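Local coordinates for flagellar basal body protein (Helicobacter pylori, PDB 5NPY), which probably serves as a building block of the flagellar hook, the curved extracellular segment that links the basal body rod to the filament, at residues A[106-111]-A[170-175]. Sequence-based numbering, arbitrary orientation.
Sequences EMTINK and HGNTLS
Met-107 and Leu-174 form an antiparallel hydrogen-bonded pair: Met-107 N donates to Leu-174 O at 2.7 Å, and Leu-174 N returns a bond to Met-107 O that is the straighter of the two. One residue on, Thr-108 and Thr-173 make the non-hydrogen-bonded pair. In both threonines OG1 sits anti to the carbonyl carbon, beside its own backbone N, and from there the two hydroxyls meet on the face that carries Thr-108 and Thr-173, OG1 to OG1 at 3.0 Å, sharing a hydrogen bond in which either may be the donor. Ile-109 N then bonds to Asn-172 O at 2.8 Å. Past this point the ladder passes to a side chain: Asn-172 ND2 reaches Ile-109 O at 3.0 Å, but from well above the carbonyl plane, 64° out of it. A chi1 of 76° sets CG of Asn-172 between its own N and carbonyl carbon; the amide also lies against the methyl of Thr-108, with CG2 3.3 Å from ND2 of Asn-172. The axes of strands 107-109 and 173-175 run at 153°, as expected for neighbouring antiparallel strands, here within the D1 domain of the hook protein family. On the face that carries Met-107 and Leu-174, CE of Met-107 approaches CD1 of Leu-174 at 4.2 Å. Leu-508 packs on Met-107 and Ile-109, while Trp-546 and Tyr-145 cover Leu-174. Backbone bonds between Thr-108 and Ser-115 and between Ser-175 and Gly-146 continue the pairing outward to strands 114-116 and 143-148.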
# COMPACT_ATOMS: atom_id res chain seq x y z
N GLU A 106 -18.02 -10.67 -35.26
CA GLU A 106 -16.93 -11.37 -34.60
C GLU A 106 -16.28 -12.52 -35.39
O GLU A 106 -16.90 -13.16 -36.16
CB GLU A 106 -17.35 -11.85 -33.21
CG GLU A 106 -18.25 -13.07 -33.19
CD GLU A 106 -18.60 -13.54 -31.80
OE1 GLU A 106 -19.07 -12.73 -31.00
OE2 GLU A 106 -18.40 -14.72 -31.51
N MET A 107 -15.01 -12.79 -35.16
CA MET A 107 -14.32 -13.85 -35.86
C MET A 107 -13.42 -14.54 -34.85
O MET A 107 -12.72 -13.89 -34.11
CB MET A 107 -13.50 -13.28 -37.02
CG MET A 107 -12.85 -14.30 -37.95
SD MET A 107 -11.76 -13.63 -39.25
CE MET A 107 -11.58 -11.97 -38.72
N THR A 108 -13.45 -15.85 -34.84
CA THR A 108 -12.67 -16.61 -33.92
C THR A 108 -11.69 -17.40 -34.71
O THR A 108 -12.06 -18.00 -35.67
CB THR A 108 -13.55 -17.56 -33.13
OG1 THR A 108 -14.50 -16.83 -32.38
CG2 THR A 108 -12.75 -18.37 -32.20
N ILE A 109 -10.44 -17.40 -34.30
CA ILE A 109 -9.42 -18.10 -35.01
C ILE A 109 -8.85 -19.22 -34.19
O ILE A 109 -8.25 -18.98 -33.18
CB ILE A 109 -8.25 -17.18 -35.37
CG1 ILE A 109 -8.70 -15.79 -35.77
CG2 ILE A 109 -7.41 -17.78 -36.45
CD1 ILE A 109 -9.37 -15.73 -37.10
N ASN A 110 -8.98 -20.44 -34.65
CA ASN A 110 -8.45 -21.57 -33.93
C ASN A 110 -7.31 -22.19 -34.69
O ASN A 110 -7.07 -21.85 -35.81
CB ASN A 110 -9.55 -22.57 -33.71
CG ASN A 110 -10.61 -22.06 -32.79
OD1 ASN A 110 -11.69 -21.72 -33.20
ND2 ASN A 110 -10.30 -22.01 -31.52
N LYS A 111 -6.60 -23.12 -34.09
CA LYS A 111 -5.47 -23.73 -34.75
C LYS A 111 -5.86 -24.51 -36.00
O LYS A 111 -5.11 -24.52 -36.94
CB LYS A 111 -4.68 -24.59 -33.80
CG LYS A 111 -5.46 -25.72 -33.20
CD LYS A 111 -4.70 -27.02 -33.28
CE LYS A 111 -5.20 -28.02 -32.24
NZ LYS A 111 -6.39 -28.76 -32.70
N HIS A 170 -4.05 -11.93 -25.71
CA HIS A 170 -3.59 -12.97 -26.64
C HIS A 170 -4.73 -13.89 -27.06
O HIS A 170 -4.48 -14.96 -27.65
CB HIS A 170 -2.43 -13.79 -26.05
CG HIS A 170 -2.75 -14.52 -24.77
ND1 HIS A 170 -3.84 -15.35 -24.64
CD2 HIS A 170 -2.08 -14.58 -23.59
CE1 HIS A 170 -3.85 -15.88 -23.42
NE2 HIS A 170 -2.79 -15.42 -22.77
N GLY A 171 -5.98 -13.49 -26.81
CA GLY A 171 -7.16 -14.26 -27.20
C GLY A 171 -7.33 -14.43 -28.69
O GLY A 171 -6.52 -13.94 -29.48
N ASN A 172 -8.40 -15.13 -29.10
CA ASN A 172 -8.54 -15.55 -30.49
C ASN A 172 -9.86 -15.11 -31.12
O ASN A 172 -10.19 -15.59 -32.21
CB ASN A 172 -8.43 -17.08 -30.59
CG ASN A 172 -9.69 -17.79 -30.12
OD1 ASN A 172 -10.46 -17.27 -29.30
ND2 ASN A 172 -9.90 -19.00 -30.63
N THR A 173 -10.62 -14.24 -30.48
CA THR A 173 -11.89 -13.77 -31.03
C THR A 173 -11.79 -12.28 -31.33
O THR A 173 -11.60 -11.47 -30.41
CB THR A 173 -13.04 -14.06 -30.08
OG1 THR A 173 -13.25 -15.47 -30.01
CG2 THR A 173 -14.32 -13.37 -30.55
N LEU A 174 -11.92 -11.92 -32.60
CA LEU A 174 -11.77 -10.55 -33.07
C LEU A 174 -13.13 -9.94 -33.36
O LEU A 174 -14.03 -10.63 -33.84
CB LEU A 174 -10.91 -10.52 -34.34
CG LEU A 174 -9.62 -11.34 -34.24
CD1 LEU A 174 -8.85 -11.32 -35.57
CD2 LEU A 174 -8.75 -10.84 -33.07
N SER A 175 -13.27 -8.65 -33.07
CA SER A 175 -14.52 -7.94 -33.30
C SER A 175 -14.19 -6.50 -33.66
O SER A 175 -13.02 -6.09 -33.60
CB SER A 175 -15.43 -8.02 -32.07
OG SER A 175 -15.01 -7.18 -31.02